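Local coordinates for cephalosporin acylase (Bacillus halodurans, PDB 2NLZ), which probably hydrolyses amide bonds as an N-terminal nucleophile hydrolase of the gamma-glutamyltranspeptidase family, although its exact function is unproven, at residues K161-A166 / E197-Q202; Y179-D184 / V386-G391; G384-V387 / I392-Q395. The protein carries 1 engineered substitution. All coordinates share one frame; numbering follows the deposited sequence.

Interaction 1: residues K161-A166 / E197-Q202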
ATOM      1  N   LYS D 161      25.730  10.793   2.699  1.00 44.81           N
ATOM      2  CA  LYS D 161      25.842   9.343   2.675  1.00 46.68           C
ATOM      3  C   LYS D 161      26.887   8.869   1.664  1.00 46.81           C
ATOM      4  O   LYS D 161      27.747   8.052   1.993  1.00 42.30           O
ATOM      5  CB  LYS D 161      24.489   8.703   2.346  1.00 49.91           C
ATOM      6  CG  LYS D 161      24.495   7.169   2.394  1.00 68.26           C
ATOM      7  CD  LYS D 161      23.656   6.533   1.268  1.00 78.53           C
ATOM      8  CE  LYS D 161      22.151   6.568   1.558  1.00 83.12           C
ATOM      9  NZ  LYS D 161      21.357   5.905   0.477  1.00 78.39           N
ATOM     10  N   TYR D 162      26.807   9.381   0.438  1.00 47.68           N
ATOM     11  CA  TYR D 162      27.697   8.933  -0.627  1.00 42.47           C
ATOM     12  C   TYR D 162      29.098   9.499  -0.473  1.00 40.39           C
ATOM     13  O   TYR D 162      30.065   8.878  -0.907  1.00 38.53           O
ATOM     14  CB  TYR D 162      27.143   9.297  -1.998  1.00 42.28           C
ATOM     15  CG  TYR D 162      25.912   8.528  -2.390  1.00 45.25           C
ATOM     16  CD1 TYR D 162      24.650   9.108  -2.290  1.00 49.19           C
ATOM     17  CD2 TYR D 162      26.004   7.218  -2.868  1.00 46.48           C
ATOM     18  CE1 TYR D 162      23.511   8.409  -2.653  1.00 53.92           C
ATOM     19  CE2 TYR D 162      24.867   6.503  -3.234  1.00 44.82           C
ATOM     20  CZ  TYR D 162      23.625   7.110  -3.122  1.00 52.29           C
ATOM     21  OH  TYR D 162      22.488   6.425  -3.478  1.00 55.41           O
ATOM     22  N   TRP D 163      29.192  10.677   0.135  1.00 31.46           N
ATOM     23  CA  TRP D 163      30.474  11.283   0.446  1.00 32.82           C
ATOM     24  C   TRP D 163      31.166  10.474   1.547  1.00 38.10           C
ATOM     25  O   TRP D 163      32.371  10.246   1.484  1.00 38.87           O
ATOM     26  CB  TRP D 163      30.268  12.737   0.883  1.00 34.26           C
ATOM     27  CG  TRP D 163      31.431  13.674   0.670  1.00 35.04           C
ATOM     28  CD1 TRP D 163      32.762  13.414   0.878  1.00 38.04           C
ATOM     29  CD2 TRP D 163      31.356  15.037   0.248  1.00 25.49           C
ATOM     30  NE1 TRP D 163      33.516  14.528   0.596  1.00 29.26           N
ATOM     31  CE2 TRP D 163      32.676  15.538   0.206  1.00 32.65           C
ATOM     32  CE3 TRP D 163      30.303  15.883  -0.109  1.00 26.02           C
ATOM     33  CZ2 TRP D 163      32.963  16.845  -0.184  1.00 35.88           C
ATOM     34  CZ3 TRP D 163      30.590  17.182  -0.485  1.00 24.31           C
ATOM     35  CH2 TRP D 163      31.905  17.648  -0.523  1.00 39.60           C
ATOM     36  N   LYS D 164      30.401  10.037   2.547  1.00 44.92           N
ATOM     37  CA  LYS D 164      30.951   9.213   3.622  1.00 51.56           C
ATOM     38  C   LYS D 164      31.354   7.852   3.121  1.00 49.40           C
ATOM     39  O   LYS D 164      32.390   7.345   3.522  1.00 52.37           O
ATOM     40  CB  LYS D 164      29.974   9.053   4.781  1.00 58.87           C
ATOM     41  CG  LYS D 164      30.162  10.067   5.893  1.00 83.35           C
ATOM     42  CD  LYS D 164      29.844   9.440   7.240  1.00 93.60           C
ATOM     43  CE  LYS D 164      30.825   8.327   7.565  1.00 90.13           C
ATOM     44  NZ  LYS D 164      30.224   7.342   8.487  1.00 85.57           N
ATOM     45  N   ALA D 165      30.532   7.272   2.245  1.00 52.57           N
ATOM     46  CA  ALA D 165      30.811   5.970   1.637  1.00 59.91           C
ATOM     47  C   ALA D 165      32.098   6.014   0.831  1.00 58.71           C
ATOM     48  O   ALA D 165      32.901   5.082   0.876  1.00 62.02           O
ATOM     49  CB  ALA D 165      29.652   5.530   0.755  1.00 63.38           C
ATOM     50  N   ALA D 166      32.288   7.115   0.109  1.00 60.34           N
ATOM     51  CA  ALA D 166      33.498   7.327  -0.673  1.00 56.85           C
ATOM     52  C   ALA D 166      34.708   7.517   0.221  1.00 52.86           C
ATOM     53  O   ALA D 166      35.797   7.114  -0.147  1.00 54.55           O
ATOM     54  CB  ALA D 166      33.343   8.511  -1.610  1.00 54.45           C
ATOM     55  N   GLU D 197      26.886  20.410   7.833  1.00 41.17           N
ATOM     56  CA  GLU D 197      28.223  20.981   7.863  1.00 46.90           C
ATOM     57  C   GLU D 197      28.482  21.684   6.532  1.00 42.23           C
ATOM     58  O   GLU D 197      28.132  21.170   5.482  1.00 41.90           O
ATOM     59  CB  GLU D 197      29.253  19.878   8.121  1.00 51.28           C
ATOM     60  CG  GLU D 197      30.613  20.353   8.613  1.00 61.82           C
ATOM     61  CD  GLU D 197      31.619  19.213   8.725  1.00 62.36           C
ATOM     62  OE1 GLU D 197      32.832  19.456   8.529  1.00 71.65           O
ATOM     63  OE2 GLU D 197      31.197  18.074   9.011  1.00 62.74           O
ATOM     64  N   VAL D 198      29.056  22.880   6.585  1.00 40.73           N
ATOM     65  CA  VAL D 198      29.385  23.616   5.374  1.00 41.13           C
ATOM     66  C   VAL D 198      30.701  23.121   4.791  1.00 43.36           C
ATOM     67  O   VAL D 198      31.698  22.970   5.504  1.00 49.69           O
ATOM     68  CB  VAL D 198      29.473  25.128   5.637  1.00 44.60           C
ATOM     69  CG1 VAL D 198      30.125  25.845   4.468  1.00 29.53           C
ATOM     70  CG2 VAL D 198      28.094  25.700   5.894  1.00 48.23           C
ATOM     71  N   TRP D 199      30.694  22.849   3.495  1.00 40.48           N
ATOM     72  CA  TRP D 199      31.915  22.490   2.800  1.00 38.16           C
ATOM     73  C   TRP D 199      32.174  23.538   1.738  1.00 39.67           C
ATOM     74  O   TRP D 199      31.238  24.037   1.112  1.00 42.47           O
ATOM     75  CB  TRP D 199      31.795  21.101   2.177  1.00 33.04           C
ATOM     76  CG  TRP D 199      32.976  20.704   1.363  1.00 38.68           C
ATOM     77  CD1 TRP D 199      34.131  20.150   1.819  1.00 39.31           C
ATOM     78  CD2 TRP D 199      33.125  20.833  -0.059  1.00 34.59           C
ATOM     79  NE1 TRP D 199      34.991  19.922   0.772  1.00 38.12           N
ATOM     80  CE2 TRP D 199      34.397  20.329  -0.393  1.00 35.02           C
ATOM     81  CE3 TRP D 199      32.305  21.318  -1.082  1.00 26.07           C
ATOM     82  CZ2 TRP D 199      34.873  20.299  -1.708  1.00 29.80           C
ATOM     83  CZ3 TRP D 199      32.777  21.287  -2.386  1.00 31.29           C
ATOM     84  CH2 TRP D 199      34.050  20.780  -2.687  1.00 31.59           C
ATOM     85  N   ARG D 200      33.445  23.875   1.557  1.00 39.17           N
ATOM     86  CA  ARG D 200      33.849  24.843   0.559  1.00 44.20           C
ATOM     87  C   ARG D 200      35.128  24.380  -0.100  1.00 40.85           C
ATOM     88  O   ARG D 200      35.812  23.499   0.407  1.00 45.08           O
ATOM     89  CB  ARG D 200      34.047  26.221   1.191  1.00 47.89           C
ATOM     90  CG  ARG D 200      34.882  26.212   2.471  1.00 66.37           C
ATOM     91  CD  ARG D 200      35.021  27.609   3.070  1.00 70.46           C
ATOM     92  NE  ARG D 200      35.717  28.530   2.173  1.00 94.06           N
ATOM     93  CZ  ARG D 200      37.040  28.666   2.106  1.00 97.66           C
ATOM     94  NH1 ARG D 200      37.832  27.938   2.884  1.00 99.40           N
ATOM     95  NH2 ARG D 200      37.571  29.533   1.255  1.00 91.08           N
ATOM     96  N   SER D 201      35.442  24.975  -1.238  1.00 37.86           N
ATOM     97  CA  SER D 201      36.672  24.678  -1.923  1.00 42.47           C
ATOM     98  C   SER D 201      37.148  25.895  -2.707  1.00 48.78           C
ATOM     99  O   SER D 201      36.580  26.238  -3.756  1.00 41.25           O
ATOM    100  CB  SER D 201      36.484  23.482  -2.837  1.00 39.22           C
ATOM    101  OG  SER D 201      37.694  23.178  -3.492  1.00 49.57           O
ATOM    102  N   GLN D 202      38.184  26.550  -2.175  1.00 52.51           N
ATOM    103  CA  GLN D 202      38.830  27.671  -2.853  1.00 49.88           C
ATOM    104  C   GLN D 202      39.430  27.223  -4.174  1.00 43.04           C
ATOM    105  O   GLN D 202      39.466  27.990  -5.133  1.00 37.63           O
ATOM    106  CB  GLN D 202      39.914  28.314  -1.983  1.00 56.99           C
ATOM    107  CG  GLN D 202      39.560  29.697  -1.443  1.00 63.18           C
ATOM    108  CD  GLN D 202      39.353  30.756  -2.535  1.00 57.30           C
ATOM    109  OE1 GLN D 202      39.822  30.611  -3.671  1.00 39.09           O
ATOM    110  NE2 GLN D 202      38.656  31.836  -2.183  1.00 51.82           N
TER

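Interaction 2: residues Y179-D184 / V386-G391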
ATOM      1  N   TYR D 179      46.599  10.220  -4.109  1.00 60.69           N
ATOM      2  CA  TYR D 179      45.260  10.367  -3.545  1.00 48.06           C
ATOM      3  C   TYR D 179      45.177  11.405  -2.430  1.00 49.03           C
ATOM      4  O   TYR D 179      44.094  11.690  -1.923  1.00 48.43           O
ATOM      5  CB  TYR D 179      44.730   9.022  -3.048  1.00 37.48           C
ATOM      6  CG  TYR D 179      44.641   7.947  -4.112  1.00 37.89           C
ATOM      7  CD1 TYR D 179      43.733   8.046  -5.163  1.00 41.63           C
ATOM      8  CD2 TYR D 179      45.464   6.819  -4.062  1.00 42.50           C
ATOM      9  CE1 TYR D 179      43.652   7.050  -6.146  1.00 36.90           C
ATOM     10  CE2 TYR D 179      45.383   5.816  -5.034  1.00 37.48           C
ATOM     11  CZ  TYR D 179      44.479   5.943  -6.071  1.00 36.41           C
ATOM     12  OH  TYR D 179      44.394   4.973  -7.034  1.00 39.38           O
ATOM     13  N   GLN D 180      46.317  11.972  -2.055  1.00 50.66           N
ATOM     14  CA  GLN D 180      46.353  12.970  -0.991  1.00 50.45           C
ATOM     15  C   GLN D 180      45.544  14.241  -1.296  1.00 48.91           C
ATOM     16  O   GLN D 180      44.793  14.688  -0.430  1.00 41.24           O
ATOM     17  CB  GLN D 180      47.798  13.297  -0.580  1.00 55.39           C
ATOM     18  CG  GLN D 180      47.927  14.094   0.720  1.00 50.89           C
ATOM     19  CD  GLN D 180      47.370  13.353   1.922  1.00 48.47           C
ATOM     20  OE1 GLN D 180      47.585  12.151   2.081  1.00 50.17           O
ATOM     21  NE2 GLN D 180      46.656  14.071   2.779  1.00 44.88           N
ATOM     22  N   PRO D 181      45.684  14.827  -2.512  1.00 46.86           N
ATOM     23  CA  PRO D 181      44.910  16.041  -2.752  1.00 47.05           C
ATOM     24  C   PRO D 181      43.398  15.835  -2.699  1.00 46.59           C
ATOM     25  O   PRO D 181      42.671  16.781  -2.394  1.00 49.24           O
ATOM     26  CB  PRO D 181      45.343  16.459  -4.159  1.00 49.50           C
ATOM     27  CG  PRO D 181      46.661  15.832  -4.350  1.00 49.78           C
ATOM     28  CD  PRO D 181      46.523  14.512  -3.681  1.00 45.24           C
ATOM     29  N   TRP D 182      42.941  14.616  -2.980  1.00 42.87           N
ATOM     30  CA  TRP D 182      41.534  14.254  -2.812  1.00 36.78           C
ATOM     31  C   TRP D 182      41.101  14.375  -1.356  1.00 39.80           C
ATOM     32  O   TRP D 182      40.035  14.917  -1.061  1.00 43.29           O
ATOM     33  CB  TRP D 182      41.269  12.831  -3.309  1.00 34.09           C
ATOM     34  CG  TRP D 182      39.806  12.474  -3.352  1.00 39.13           C
ATOM     35  CD1 TRP D 182      38.985  12.530  -4.440  1.00 39.91           C
ATOM     36  CD2 TRP D 182      38.992  12.004  -2.262  1.00 37.63           C
ATOM     37  NE1 TRP D 182      37.715  12.131  -4.100  1.00 34.72           N
ATOM     38  CE2 TRP D 182      37.689  11.805  -2.771  1.00 37.76           C
ATOM     39  CE3 TRP D 182      39.236  11.731  -0.908  1.00 33.01           C
ATOM     40  CZ2 TRP D 182      36.638  11.348  -1.976  1.00 35.89           C
ATOM     41  CZ3 TRP D 182      38.190  11.281  -0.120  1.00 31.27           C
ATOM     42  CH2 TRP D 182      36.908  11.094  -0.655  1.00 32.95           C
ATOM     43  N   PHE D 183      41.917  13.847  -0.451  1.00 35.55           N
ATOM     44  CA  PHE D 183      41.646  13.974   0.970  1.00 37.51           C
ATOM     45  C   PHE D 183      41.762  15.423   1.437  1.00 44.22           C
ATOM     46  O   PHE D 183      41.036  15.839   2.328  1.00 46.88           O
ATOM     47  CB  PHE D 183      42.582  13.078   1.788  1.00 46.84           C
ATOM     48  CG  PHE D 183      42.312  11.606   1.627  1.00 46.89           C
ATOM     49  CD1 PHE D 183      41.295  10.991   2.343  1.00 53.53           C
ATOM     50  CD2 PHE D 183      43.078  10.836   0.765  1.00 51.42           C
ATOM     51  CE1 PHE D 183      41.041   9.638   2.191  1.00 59.38           C
ATOM     52  CE2 PHE D 183      42.834   9.481   0.610  1.00 55.30           C
ATOM     53  CZ  PHE D 183      41.813   8.881   1.325  1.00 57.62           C
ATOM     54  N   ASP D 184      42.671  16.189   0.839  1.00 44.08           N
ATOM     55  CA  ASP D 184      42.837  17.592   1.212  1.00 49.37           C
ATOM     56  C   ASP D 184      41.643  18.438   0.760  1.00 51.59           C
ATOM     57  O   ASP D 184      41.214  19.346   1.479  1.00 49.59           O
ATOM     58  CB  ASP D 184      44.140  18.157   0.638  1.00 50.95           C
ATOM     59  CG  ASP D 184      45.373  17.552   1.282  1.00 57.14           C
ATOM     60  OD1 ASP D 184      45.274  17.001   2.401  1.00 56.98           O
ATOM     61  OD2 ASP D 184      46.449  17.637   0.660  1.00 59.74           O
ATOM     62  N   VAL D 386      43.118  14.103  -7.886  1.00 29.79           N
ATOM     63  CA  VAL D 386      42.740  15.497  -7.861  1.00 36.00           C
ATOM     64  C   VAL D 386      44.021  16.294  -8.014  1.00 41.16           C
ATOM     65  O   VAL D 386      44.954  16.108  -7.235  1.00 39.01           O
ATOM     66  CB  VAL D 386      42.024  15.870  -6.552  1.00 38.21           C
ATOM     67  CG1 VAL D 386      41.694  17.355  -6.528  1.00 44.04           C
ATOM     68  CG2 VAL D 386      40.751  15.051  -6.384  1.00 34.67           C
ATOM     69  N   VAL D 387      44.082  17.139  -9.043  1.00 45.63           N
ATOM     70  CA  VAL D 387      45.239  18.008  -9.262  1.00 44.71           C
ATOM     71  C   VAL D 387      45.258  18.983  -8.095  1.00 48.86           C
ATOM     72  O   VAL D 387      44.268  19.657  -7.850  1.00 49.33           O
ATOM     73  CB  VAL D 387      45.155  18.733 -10.624  1.00 43.54           C
ATOM     74  CG1 VAL D 387      46.368  19.626 -10.850  1.00 48.29           C
ATOM     75  CG2 VAL D 387      45.030  17.723 -11.758  1.00 42.19           C
ATOM     76  N   PRO D 388      46.369  19.019  -7.341  1.00 54.97           N
ATOM     77  CA  PRO D 388      46.421  19.664  -6.027  1.00 53.86           C
ATOM     78  C   PRO D 388      46.080  21.152  -6.051  1.00 52.80           C
ATOM     79  O   PRO D 388      46.491  21.880  -6.967  1.00 46.52           O
ATOM     80  CB  PRO D 388      47.875  19.453  -5.591  1.00 57.62           C
ATOM     81  CG  PRO D 388      48.627  19.202  -6.855  1.00 55.25           C
ATOM     82  CD  PRO D 388      47.673  18.447  -7.710  1.00 52.73           C
ATOM     83  N   GLY D 389      45.308  21.583  -5.055  1.00 51.03           N
ATOM     84  CA  GLY D 389      44.937  22.991  -4.898  1.00 54.16           C
ATOM     85  C   GLY D 389      44.023  23.577  -5.961  1.00 53.77           C
ATOM     86  O   GLY D 389      43.722  24.769  -5.928  1.00 55.35           O
ATOM     87  N   THR D 390      43.579  22.758  -6.910  1.00 50.38           N
ATOM     88  CA  THR D 390      42.688  23.257  -7.947  1.00 50.20           C
ATOM     89  C   THR D 390      41.295  22.656  -7.910  1.00 46.62           C
ATOM     90  O   THR D 390      40.385  23.184  -8.525  1.00 41.43           O
ATOM     91  CB  THR D 390      43.283  23.124  -9.359  1.00 52.74           C
ATOM     92  OG1 THR D 390      42.370  23.684 -10.312  1.00 66.67           O
ATOM     93  CG2 THR D 390      43.499  21.706  -9.704  1.00 30.66           C
ATOM     94  N   GLY D 391      41.126  21.554  -7.192  1.00 46.17           N
ATOM     95  CA  GLY D 391      39.810  20.931  -7.071  1.00 36.59           C
ATOM     96  C   GLY D 391      39.314  20.266  -8.342  1.00 38.05           C
ATOM     97  O   GLY D 391      38.108  20.063  -8.522  1.00 37.78           O
TER

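Interaction 3: residues G384-V387 / I392-Q395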
ATOM      1  N   GLY D 384      40.061   9.447  -8.407  1.00 33.04           N
ATOM      2  CA  GLY D 384      40.700   9.797  -7.144  1.00 34.01           C
ATOM      3  C   GLY D 384      41.857  10.764  -7.310  1.00 38.67           C
ATOM      4  O   GLY D 384      42.352  11.344  -6.331  1.00 34.13           O
ATOM      5  N   VAL D 385      42.291  10.936  -8.553  1.00 35.69           N
ATOM      6  CA  VAL D 385      43.305  11.915  -8.865  1.00 34.59           C
ATOM      7  C   VAL D 385      42.677  13.292  -8.834  1.00 32.49           C
ATOM      8  O   VAL D 385      41.786  13.602  -9.622  1.00 36.86           O
ATOM      9  CB  VAL D 385      43.937  11.659 -10.233  1.00 30.04           C
ATOM     10  CG1 VAL D 385      45.046  12.674 -10.512  1.00 29.02           C
ATOM     11  CG2 VAL D 385      44.491  10.261 -10.279  1.00 32.59           C
ATOM     12  N   VAL D 386      43.118  14.103  -7.886  1.00 29.79           N
ATOM     13  CA  VAL D 386      42.740  15.497  -7.861  1.00 36.00           C
ATOM     14  C   VAL D 386      44.021  16.294  -8.014  1.00 41.16           C
ATOM     15  O   VAL D 386      44.954  16.108  -7.235  1.00 39.01           O
ATOM     16  CB  VAL D 386      42.024  15.870  -6.552  1.00 38.21           C
ATOM     17  CG1 VAL D 386      41.694  17.355  -6.528  1.00 44.04           C
ATOM     18  CG2 VAL D 386      40.751  15.051  -6.384  1.00 34.67           C
ATOM     19  N   VAL D 387      44.082  17.139  -9.043  1.00 45.63           N
ATOM     20  CA  VAL D 387      45.239  18.008  -9.262  1.00 44.71           C
ATOM     21  C   VAL D 387      45.258  18.983  -8.095  1.00 48.86           C
ATOM     22  O   VAL D 387      44.268  19.657  -7.850  1.00 49.33           O
ATOM     23  CB  VAL D 387      45.155  18.733 -10.624  1.00 43.54           C
ATOM     24  CG1 VAL D 387      46.368  19.626 -10.850  1.00 48.29           C
ATOM     25  CG2 VAL D 387      45.030  17.723 -11.758  1.00 42.19           C
ATOM     26  N   ILE D 392      40.238  19.936  -9.240  1.00 32.30           N
ATOM     27  CA  ILE D 392      39.863  19.201 -10.439  1.00 30.30           C
ATOM     28  C   ILE D 392      39.931  17.717 -10.106  1.00 30.44           C
ATOM     29  O   ILE D 392      41.010  17.118 -10.062  1.00 36.17           O
ATOM     30  CB  ILE D 392      40.761  19.542 -11.653  1.00 33.05           C
ATOM     31  CG1 ILE D 392      40.750  21.052 -11.923  1.00 43.23           C
ATOM     32  CG2 ILE D 392      40.295  18.787 -12.893  1.00 23.95           C
ATOM     33  CD1 ILE D 392      41.791  21.514 -12.920  1.00 39.57           C
ATOM     34  N   ALA D 393      38.775  17.136  -9.820  1.00 25.83           N
ATOM     35  CA  ALA D 393      38.700  15.705  -9.647  1.00 25.31           C
ATOM     36  C   ALA D 393      38.620  15.063 -11.026  1.00 24.23           C
ATOM     37  O   ALA D 393      37.658  15.275 -11.771  1.00 22.60           O
ATOM     38  CB  ALA D 393      37.500  15.342  -8.822  1.00 25.44           C
ATOM     39  N   MET D 394      39.644  14.290 -11.362  1.00 29.07           N
ATOM     40  CA  MET D 394      39.743  13.684 -12.683  1.00 29.51           C
ATOM     41  C   MET D 394      38.872  12.450 -12.798  1.00 26.62           C
ATOM     42  O   MET D 394      38.817  11.625 -11.887  1.00 36.38           O
ATOM     43  CB  MET D 394      41.194  13.343 -13.008  1.00 28.64           C
ATOM     44  CG  MET D 394      42.117  14.550 -12.954  1.00 26.99           C
ATOM     45  SD  MET D 394      41.818  15.752 -14.267  1.00 31.06           S
ATOM     46  CE  MET D 394      42.722  14.996 -15.626  1.00 30.39           C
ATOM     47  N   GLN D 395      38.185  12.335 -13.928  1.00 28.06           N
ATOM     48  CA  GLN D 395      37.338  11.183 -14.227  1.00 28.20           C
ATOM     49  C   GLN D 395      38.117   9.871 -14.357  1.00 26.18           C
ATOM     50  O   GLN D 395      39.327   9.875 -14.580  1.00 29.31           O
ATOM     51  CB  GLN D 395      36.568  11.446 -15.523  1.00 22.17           C
ATOM     52  CG  GLN D 395      37.438  11.620 -16.758  1.00 21.83           C
ATOM     53  CD  GLN D 395      36.613  11.772 -18.011  1.00 31.81           C
ATOM     54  OE1 GLN D 395      35.407  11.536 -17.984  1.00 42.88           O
ATOM     55  NE2 GLN D 395      37.248  12.167 -19.116  1.00 15.54           N
TER
HETATM   56  O   HOH W   1      38.569  11.469  -9.234  1.00 23.70           O

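Interaction 1: residues K161-A166 / E197-Q202
Trp163 and Trp199 carry this buried contact between them, one indole set edge-on against the flat of the other. At the start of the second segment, Glu197 is tied to Arg191 by a salt bridge, and Val198 packs on Lys22 of the second subunit. Trp199 comes next and points back toward the helix. Its CG lies anti to the backbone N (chi1 176°), which carries the indole out from the strand, and the ring is then turned so that one face meets the incoming tryptophan. Trp163 CH2 stands 3.4 Å from Trp199 CD2, above the middle of the indole, and the neighbouring Trp163 CZ2 lies 3.8 Å from Trp199 NE1. The six-membered ring of Trp163 and the five-membered ring of Trp199 have centroids 4.7 Å apart and planes inclined at 69°. This is a T-shaped pair, in which the C-H edge of the benzo ring is presented to a pi face. The backbones stay well separated, Trp163 CA and Trp199 CA being 11.5 Å apart, so the two indoles bridge the whole interval. Each indole N-H is used as well, Trp199 NE1 on Thr185 O and Trp163 NE1 on Phe186 O, which should fix how both rings are turned. Beyond Trp199 the chain runs through Arg200 to Ser201, the N-cap of helix 202-212, and Gln202 begins that helix. The contact thus joins helix 157-173 to the short strand 198-199, antiparallel partner of strand 153-154, with the end of helix 180-186 holding both indoles.

Interaction 2: residues Y179-D184 / V386-G391
Pro181 and Trp182, in the first turn of helix 180-186, pack against Val386 and Pro388 through apolar contacts. The closely fitted part centres on Val386, whose CB lies 4.1 Å from Pro181 CB. With CG1 of the valine anti to its backbone N (chi1 177°), the other methyl, CG2, is the one turned to the helix, and it sits 3.6 Å from Trp182 CD1 and 3.8 Å from Trp182 CB. It meets the indole obliquely, at the pyrrole end, while the rest of that ring leads away from the 386-391 segment. Toward solvent the fit is looser. There the rings of Pro181 and exposed Pro388 lie side by side and point the same way, with Pro181 CG 4.0 Å from Pro388 CB. Farther out on the same helix, Gln180 NE2 donates to Asp184 OD1 at 3.3 Å, a bond along the exposed side that reaches the oxygen from above the carboxylate plane. Gly389, with its positive phi, takes the chain round the turn that follows Pro388. Phe231 of helix 223-234 touches both prolines, Trp182 meets Phe381 and Trp174 edge-to-face, and Phe183 packs on helix 157-173, so helix 180-186 lies between that helix and strand 386-387.

Interaction 3: residues G384-V387 / I392-Q395
Met394 N donates to Val385 O in a nearly straight bond of 2.8 Å (171° at the hydrogen), approaching almost in line with the carbonyl. A second backbone bond, Val387 N to Ile392 O, is loose, longer at 3.2 Å and more bent, its donor tilted from the carbonyl plane. Beyond Val385, a water bridges the two segments, accepting from Gly384 N at 2.6 Å and donating to Met394 O at 2.7 Å; that oxygen is also bonded by Ser383 OG. The segments form a short, weakly bonded antiparallel beta hairpin, with residues 388-391 as its turn. Val386 and Ala393 are a non-hydrogen-bonded pair, their CA atoms 4.4 Å apart, and their side chains share the face turned to helix 180-186. There Val386 CG2 rests 4.1 Å from Ala393 CB. Cutting Val386 back to an alanine would probably leave Ala393 without this methyl neighbour and open a gap beside Trp182. Met394 packs from the 392-395 segment: its CG, beside the backbone N (chi1 -58°), comes 4.2 Å from Val385 CG1 and 4.5 Å from Val387 CG2. The methionine chain then bends away from the 384-387 segment, and its side chain touches Phe232 of helix 223-234, a helix that Val385 and Val387 also meet.

The three contacts lie on the same side of the chain's centre. Interactions 2 and 3 have centres about 7 Å apart and share Val386 and Val387, so strand 386-387 is packed on a helix and paired in a hairpin at once. Interaction 1 is centred about 14 Å from interaction 2 and about 15 Å from interaction 3. Trp182 connects the group: its CH2 lies 4.2 Å from Ala166 O of interaction 1, and its CB 3.5 Å from Gly384 O of interaction 3. Along the chain, interactions 1 and 2 alternate their segments, whereas interaction 1 closes before interaction 3 opens. Interactions 1 and 3 do not touch; the hairpin, distant in sequence, meets the 157-202 region through helix 180-186.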